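PDB 4EGV: acetyl-CoA acetyltransferase, which probably transfers acyl groups as a monomeric member of the thiolase superfamily, with an additional C-terminal domain that marks it as a thiolase-like protein type 1. Local coordinates for residues Lys226-Ala229 with Tyr233-Ala236; Leu327-Ile332 with Asp426-Asn431; Ile474-Leu477 with Ser481-Leu484. All coordinates share one frame; numbering follows the deposited sequence.

Contact 1: residues Lys226-Ala229 with Tyr233-Ala236; sequences KVAA and YSSA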
loop_
_atom_site.group_PDB
_atom_site.type_symbol
_atom_site.label_atom_id
_atom_site.label_comp_id
_atom_site.label_asym_id
_atom_site.label_seq_id
_atom_site.Cartn_x
_atom_site.Cartn_y
_atom_site.Cartn_z
ATOM N N LYS A 226 16.715 1.511 -7.636
ATOM C CA LYS A 226 17.348 2.327 -8.646
ATOM C C LYS A 226 16.555 3.594 -8.939
ATOM O O LYS A 226 17.116 4.691 -8.959
ATOM C CB LYS A 226 17.557 1.538 -9.921
ATOM C CG LYS A 226 18.217 2.392 -10.989
ATOM C CD LYS A 226 18.837 1.619 -12.160
ATOM C CE LYS A 226 17.897 1.576 -13.375
ATOM N NZ LYS A 226 16.961 0.445 -13.266
ATOM N N VAL A 227 15.252 3.435 -9.172
ATOM C CA VAL A 227 14.339 4.557 -9.321
ATOM C C VAL A 227 14.378 5.440 -8.071
ATOM O O VAL A 227 14.336 6.639 -8.162
ATOM C CB VAL A 227 12.892 4.059 -9.614
ATOM C CG1 VAL A 227 11.838 5.157 -9.402
ATOM C CG2 VAL A 227 12.794 3.476 -11.011
ATOM N N ALA A 228 14.479 4.825 -6.909
ATOM C CA ALA A 228 14.488 5.536 -5.674
ATOM C C ALA A 228 15.692 6.426 -5.531
ATOM O O ALA A 228 15.581 7.497 -4.957
ATOM C CB ALA A 228 14.386 4.588 -4.518
ATOM N N ALA A 229 16.833 5.999 -6.061
ATOM C CA ALA A 229 18.088 6.734 -5.864
ATOM C C ALA A 229 18.153 8.026 -6.685
ATOM O O ALA A 229 18.815 8.992 -6.293
ATOM C CB ALA A 229 19.293 5.856 -6.125
ATOM N N TYR A 233 13.228 13.348 -3.790
ATOM C CA TYR A 233 12.381 13.288 -2.638
ATOM C C TYR A 233 12.666 12.099 -1.764
ATOM O O TYR A 233 12.163 12.031 -0.661
ATOM C CB TYR A 233 10.932 13.291 -3.064
ATOM C CG TYR A 233 10.461 14.621 -3.575
ATOM C CD1 TYR A 233 10.300 15.703 -2.709
ATOM C CD2 TYR A 233 10.157 14.809 -4.925
ATOM C CE1 TYR A 233 9.857 16.915 -3.159
ATOM C CE2 TYR A 233 9.696 16.052 -5.385
ATOM C CZ TYR A 233 9.558 17.082 -4.479
ATOM O OH TYR A 233 9.142 18.290 -4.858
ATOM N N SER A 234 13.480 11.166 -2.257
ATOM C CA SER A 234 13.951 10.036 -1.450
ATOM C C SER A 234 14.845 10.510 -0.322
ATOM O O SER A 234 15.699 11.375 -0.498
ATOM C CB SER A 234 14.740 9.056 -2.272
ATOM O OG SER A 234 13.914 8.402 -3.170
ATOM N N SER A 235 14.654 9.923 0.843
ATOM C CA SER A 235 15.456 10.302 1.957
ATOM C C SER A 235 16.558 9.274 2.069
ATOM O O SER A 235 16.269 8.064 2.135
ATOM C CB SER A 235 14.607 10.349 3.217
ATOM O OG SER A 235 15.414 10.654 4.337
ATOM N N ALA A 236 17.801 9.775 2.054
ATOM C CA ALA A 236 19.024 8.968 2.126
ATOM C C ALA A 236 18.956 7.572 1.436
ATOM O O ALA A 236 19.018 6.552 2.115
ATOM C CB ALA A 236 19.492 8.855 3.598
#
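A single side-chain-to-backbone hydrogen bond ties Ser234 to Ala228, pinning the loop that follows helix 210-230 back onto the last turn of that helix. Ser234 OG gives its proton to the carbonyl oxygen of Ala228, with 2.6 Å between Ser234 OG and Ala228 O. The hydroxyl does not approach the carbonyl end-on: the C=O...OG angle is 133°, and the donor is tilted 17° from the carbonyl plane. Ser234 points its side chain at the helix, and with chi1 at -69° its OG stands beside its own backbone N, anti to the carbonyl carbon. The methyl of Ala228 adds little, its CB lying 4.1 Å from Ser234 OG. Helix 373-376 closes over the pair, Phe375 packing against Ala228 and Phe376 against Ser234. Next door, the carbonyl of Tyr233 takes a hydrogen bond from Thr29 OG1, a second anchor for the same loop.

Carbonyls in the last turn of a helix run out of amide partners further along the chain, and here a serine hydroxyl answers one of them. Both residues are buried, so the bond pairs two polar groups inside the protein, across the point where the chain leaves the helix.

Contact 2: residues Leu327-Ile332 with Asp426-Asn431; sequences LRVAGI and DWVADN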
loop_
_atom_site.group_PDB
_atom_site.type_symbol
_atom_site.label_atom_id
_atom_site.label_comp_id
_atom_site.label_asym_id
_atom_site.label_seq_id
_atom_site.Cartn_x
_atom_site.Cartn_y
_atom_site.Cartn_z
ATOM N N LEU A 327 -9.625 -0.411 -14.108
ATOM C CA LEU A 327 -9.349 -0.484 -15.526
ATOM C C LEU A 327 -10.622 -0.336 -16.354
ATOM O O LEU A 327 -10.653 0.399 -17.323
ATOM C CB LEU A 327 -8.651 -1.803 -15.847
ATOM C CG LEU A 327 -7.197 -1.914 -16.324
ATOM C CD1 LEU A 327 -6.398 -0.665 -16.081
ATOM C CD2 LEU A 327 -6.497 -3.087 -15.689
ATOM N N ARG A 328 -11.672 -1.039 -15.955
ATOM C CA ARG A 328 -12.961 -0.923 -16.616
ATOM C C ARG A 328 -13.516 0.524 -16.627
ATOM O O ARG A 328 -13.696 1.104 -17.692
ATOM C CB ARG A 328 -13.967 -1.920 -16.024
ATOM C CG ARG A 328 -15.200 -2.112 -16.881
ATOM C CD ARG A 328 -16.301 -2.840 -16.128
ATOM N NE ARG A 328 -16.786 -2.094 -14.973
ATOM C CZ ARG A 328 -17.762 -1.190 -14.995
ATOM N NH1 ARG A 328 -18.391 -0.907 -16.110
ATOM N NH2 ARG A 328 -18.119 -0.569 -13.889
ATOM N N VAL A 329 -13.675 1.104 -15.460
ATOM C CA VAL A 329 -13.987 2.503 -15.282
ATOM C C VAL A 329 -13.252 3.499 -16.180
ATOM O O VAL A 329 -13.833 4.455 -16.579
ATOM C CB VAL A 329 -13.881 2.873 -13.785
ATOM C CG1 VAL A 329 -14.282 4.251 -13.527
ATOM C CG2 VAL A 329 -14.742 2.000 -13.008
ATOM N N ALA A 330 -12.002 3.280 -16.525
ATOM C CA ALA A 330 -11.315 4.189 -17.416
ATOM C C ALA A 330 -11.597 3.997 -18.879
ATOM O O ALA A 330 -11.283 4.841 -19.662
ATOM C CB ALA A 330 -9.887 4.096 -17.202
ATOM N N GLY A 331 -12.151 2.867 -19.241
ATOM C CA GLY A 331 -12.282 2.408 -20.588
ATOM C C GLY A 331 -11.037 1.869 -21.187
ATOM O O GLY A 331 -10.867 1.946 -22.366
ATOM N N ILE A 332 -10.168 1.312 -20.374
ATOM C CA ILE A 332 -8.918 0.829 -20.879
ATOM C C ILE A 332 -8.540 -0.541 -20.420
ATOM O O ILE A 332 -9.163 -1.126 -19.612
ATOM C CB ILE A 332 -7.806 1.824 -20.605
ATOM C CG1 ILE A 332 -7.441 1.875 -19.145
ATOM C CG2 ILE A 332 -8.206 3.178 -21.033
ATOM C CD1 ILE A 332 -6.224 2.582 -18.903
ATOM N N ASP A 426 -16.239 12.426 -18.101
ATOM C CA ASP A 426 -17.162 12.545 -17.013
ATOM C C ASP A 426 -16.814 11.524 -15.995
ATOM O O ASP A 426 -16.403 10.471 -16.318
ATOM C CB ASP A 426 -18.552 12.221 -17.509
ATOM C CG ASP A 426 -19.280 13.408 -18.043
ATOM O OD1 ASP A 426 -18.641 14.362 -18.443
ATOM O OD2 ASP A 426 -20.509 13.371 -18.068
ATOM N N TRP A 427 -17.030 11.831 -14.747
ATOM C CA TRP A 427 -16.863 10.879 -13.690
ATOM C C TRP A 427 -17.794 9.730 -13.920
ATOM O O TRP A 427 -18.953 9.928 -14.126
ATOM C CB TRP A 427 -17.187 11.561 -12.372
ATOM C CG TRP A 427 -17.056 10.749 -11.173
ATOM C CD1 TRP A 427 -18.026 10.113 -10.541
ATOM C CD2 TRP A 427 -15.872 10.517 -10.431
ATOM N NE1 TRP A 427 -17.543 9.470 -9.458
ATOM C CE2 TRP A 427 -16.210 9.710 -9.370
ATOM C CE3 TRP A 427 -14.555 10.906 -10.574
ATOM C CZ2 TRP A 427 -15.304 9.290 -8.468
ATOM C CZ3 TRP A 427 -13.670 10.483 -9.678
ATOM C CH2 TRP A 427 -14.030 9.685 -8.644
ATOM N N VAL A 428 -17.250 8.529 -13.889
ATOM C CA VAL A 428 -17.971 7.277 -13.957
ATOM C C VAL A 428 -18.003 6.652 -12.547
ATOM O O VAL A 428 -16.951 6.362 -11.978
ATOM C CB VAL A 428 -17.279 6.289 -14.955
ATOM C CG1 VAL A 428 -18.036 4.940 -15.047
ATOM C CG2 VAL A 428 -17.077 6.918 -16.330
ATOM N N ALA A 429 -19.195 6.449 -11.983
ATOM C CA ALA A 429 -19.331 5.737 -10.702
ATOM C C ALA A 429 -18.816 4.284 -10.818
ATOM O O ALA A 429 -19.131 3.580 -11.769
ATOM C CB ALA A 429 -20.789 5.787 -10.167
ATOM N N ASP A 430 -18.009 3.853 -9.852
ATOM C CA ASP A 430 -17.523 2.477 -9.804
ATOM C C ASP A 430 -18.453 1.487 -9.052
ATOM O O ASP A 430 -19.298 1.851 -8.241
ATOM C CB ASP A 430 -16.035 2.393 -9.337
ATOM C CG ASP A 430 -15.839 2.639 -7.827
ATOM O OD1 ASP A 430 -16.395 1.878 -7.017
ATOM O OD2 ASP A 430 -15.092 3.574 -7.454
ATOM N N ASN A 431 -18.224 0.217 -9.350
ATOM C CA ASN A 431 -18.995 -0.902 -8.878
ATOM C C ASN A 431 -18.412 -1.636 -7.660
ATOM O O ASN A 431 -18.637 -2.823 -7.482
ATOM C CB ASN A 431 -19.162 -1.876 -10.036
ATOM C CG ASN A 431 -20.446 -2.625 -9.962
ATOM O OD1 ASN A 431 -21.493 -2.052 -9.672
ATOM N ND2 ASN A 431 -20.379 -3.928 -10.199
#
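The guanidinium of Arg328 and the side chain of Asn431 meet at the margin of this contact, where Arg328 NH2 lies 4.2 Å from Asn431 CB and the methylene approaches the flat group obliquely. The grip on that guanidinium comes from Glu325, one turn earlier on the helix: its OE2 forms a salt bridge with Arg328 NH2 and also accepts a hydrogen bond from the backbone N of Asn431. Trp427 leaves the chain on the side away from the helix, and its indole stacks on the ring of His299 in strand 294-303.

Val329 is the centre of the packing, a side chain on the last turn of helix 317-330 whose CB is directed at the extended chain 426-431. Its two methyls divide the work. CG1, anti to the backbone N (chi1 -176°), sits 3.9 Å from Val428 CB and 3.7 Å from Val428 O, while Val329 CG2 rests 3.9 Å from Asp430 CB. The Val329 and Val428 side chains pass alongside one another, running opposite ways. Asp430 offers its methylene here, but its carboxylate leads elsewhere, OD2 to His299 ND1 and OD1 to Ser432 OG.

Just beyond, the helix ends in a Schellman motif: Gly331, with phi 77°, turns the chain, Ile332 N bonds back to Leu327 O at 3.2 Å, and Gly331 N bonds back to Arg328 O.

Between the two segments the chemistry is mainly apolar, buried at Val329 and more open at Val428; polar fastening comes from outside them, with Glu325 and His299 holding the connection between strand 414-421 and helix 432-440 beside the helix end.

Contact 3: residues Ile474-Leu477 with Ser481-Leu484; sequences IGRL and SRFL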
loop_
_atom_site.group_PDB
_atom_site.type_symbol
_atom_site.label_atom_id
_atom_site.label_comp_id
_atom_site.label_asym_id
_atom_site.label_seq_id
_atom_site.Cartn_x
_atom_site.Cartn_y
_atom_site.Cartn_z
ATOM N N ILE A 474 1.002 -21.011 10.805
ATOM C CA ILE A 474 -0.400 -21.293 10.526
ATOM C C ILE A 474 -0.469 -22.720 10.028
ATOM O O ILE A 474 0.214 -23.086 9.084
ATOM C CB ILE A 474 -0.990 -20.348 9.479
ATOM C CG1 ILE A 474 -1.091 -18.917 10.009
ATOM C CG2 ILE A 474 -2.367 -20.828 9.034
ATOM C CD1 ILE A 474 -1.127 -17.884 8.946
ATOM N N GLY A 475 -1.333 -23.489 10.643
ATOM C CA GLY A 475 -1.498 -24.877 10.304
ATOM C C GLY A 475 -2.877 -25.310 9.913
ATOM O O GLY A 475 -3.801 -24.566 9.937
ATOM N N ARG A 476 -2.984 -26.551 9.531
ATOM C CA ARG A 476 -4.222 -27.109 9.092
ATOM C C ARG A 476 -4.383 -28.297 9.957
ATOM O O ARG A 476 -3.420 -28.911 10.306
ATOM C CB ARG A 476 -4.024 -27.655 7.704
ATOM C CG ARG A 476 -4.601 -26.916 6.575
ATOM C CD ARG A 476 -5.698 -25.987 6.901
ATOM N NE ARG A 476 -5.792 -25.093 5.777
ATOM C CZ ARG A 476 -6.836 -24.984 4.990
ATOM N NH1 ARG A 476 -7.923 -25.667 5.238
ATOM N NH2 ARG A 476 -6.789 -24.189 3.969
ATOM N N LEU A 477 -5.593 -28.701 10.262
ATOM C CA LEU A 477 -5.758 -30.024 10.837
ATOM C C LEU A 477 -6.235 -31.084 9.840
ATOM O O LEU A 477 -6.209 -30.891 8.641
ATOM C CB LEU A 477 -6.695 -29.974 12.008
ATOM C CG LEU A 477 -6.135 -29.215 13.168
ATOM C CD1 LEU A 477 -7.250 -28.883 14.037
ATOM C CD2 LEU A 477 -5.173 -30.063 13.871
ATOM N N SER A 481 -9.681 -27.255 9.280
ATOM C CA SER A 481 -9.732 -25.913 9.860
ATOM C C SER A 481 -8.316 -25.404 10.227
ATOM O O SER A 481 -7.474 -26.197 10.570
ATOM C CB SER A 481 -10.656 -25.902 11.075
ATOM O OG SER A 481 -10.151 -26.741 12.082
ATOM N N ARG A 482 -8.061 -24.091 10.144
ATOM C CA ARG A 482 -6.741 -23.502 10.470
ATOM C C ARG A 482 -6.555 -23.160 11.953
ATOM O O ARG A 482 -7.518 -23.012 12.719
ATOM C CB ARG A 482 -6.490 -22.235 9.651
ATOM C CG ARG A 482 -6.042 -22.459 8.212
ATOM C CD ARG A 482 -6.005 -21.135 7.486
ATOM N NE ARG A 482 -5.738 -21.282 6.069
ATOM C CZ ARG A 482 -6.156 -20.446 5.110
ATOM N NH1 ARG A 482 -6.899 -19.383 5.367
ATOM N NH2 ARG A 482 -5.824 -20.683 3.858
ATOM N N PHE A 483 -5.294 -23.029 12.336
ATOM C CA PHE A 483 -4.912 -22.563 13.667
ATOM C C PHE A 483 -3.565 -21.845 13.582
ATOM O O PHE A 483 -2.847 -21.937 12.585
ATOM C CB PHE A 483 -4.818 -23.732 14.671
ATOM C CG PHE A 483 -3.738 -24.738 14.336
ATOM C CD1 PHE A 483 -2.462 -24.616 14.872
ATOM C CD2 PHE A 483 -3.998 -25.798 13.460
ATOM C CE1 PHE A 483 -1.461 -25.542 14.536
ATOM C CE2 PHE A 483 -3.022 -26.724 13.117
ATOM C CZ PHE A 483 -1.757 -26.612 13.649
ATOM N N LEU A 484 -3.228 -21.165 14.666
ATOM C CA LEU A 484 -1.942 -20.511 14.842
ATOM C C LEU A 484 -1.122 -21.216 15.926
ATOM O O LEU A 484 -1.683 -21.771 16.869
ATOM C CB LEU A 484 -2.167 -19.042 15.227
ATOM C CG LEU A 484 -2.355 -18.019 14.129
ATOM C CD1 LEU A 484 -2.878 -16.784 14.739
ATOM C CD2 LEU A 484 -1.012 -17.804 13.511
#
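Backbone hydrogen bonds join Ile474-Leu477 to Ser481-Leu484 as the two arms of a beta hairpin at the edge of the five-stranded antiparallel sheet in the C-terminal domain. Gly475 and Phe483 form a hydrogen-bonded pair: Gly475 N reaches Phe483 O at 2.9 Å, and Phe483 N returns to Gly475 O at 3.2 Å. Nearer the turn, Leu477 N bonds to Ser481 O at 3.1 Å. The flanking pairs, Ile474 with Leu484 and Arg476 with Arg482, are non-hydrogen-bonded.

Aromatic and apolar contacts come next. The Phe483 ring folds back across the hairpin, its CG placed between backbone N and carbonyl carbon (chi1 64°), and lays one face over Gly475. This is a CH-pi contact, with Gly475 CA 4.0 Å from the centroid of the Phe483 ring and offset toward the rim. Gly475 has no side chain to stand where the ring lies. The carbonyl oxygen of Arg476 approaches the ring edge, and the Leu477 side chain runs roughly perpendicular to that of Phe483, its CG 4.0 Å from Phe483 CE2. On the other face of the sheet Ile474 and Leu484 run alongside each other in the same direction, with Ile474 CG1 3.7 Å from Leu484 CD2.

Charge supplies the last group. The guanidinium planes of Arg476 and Arg482 are turned 79° apart, with their NH2 atoms 3.6 Å from one another. Both NE atoms form salt bridges to Glu458 OE1 on the next strand, and Arg482 NH1 is taken up by the carbonyls of Leu308 and Arg310. The shared carboxylate probably offsets the closeness of the two cations, which is consistent with the arginine pair tying the hairpin to strand 453-463.

The three contacts follow one another along the chain without overlap and lie far apart. Contact 1 and contact 2 have centres about 33 Å apart; contact 3 is about 41 Å from contact 1, on the opposite side of the chain's centre, and about 40 Å from contact 2, centre to centre. No two share a helix or strand. Contact 1 marks the end of helix 210-230, whereas contact 2 lies beside the mixed sheet of the thiolase fold, against strands 294-303 and 402-409. Contact 2 also holds the stretch leading into helix 432-440, beyond which the chain builds the five-stranded sheet of contact 3. That sheet belongs to the additional C-terminal domain, so each contact is local to its own region of the monomer.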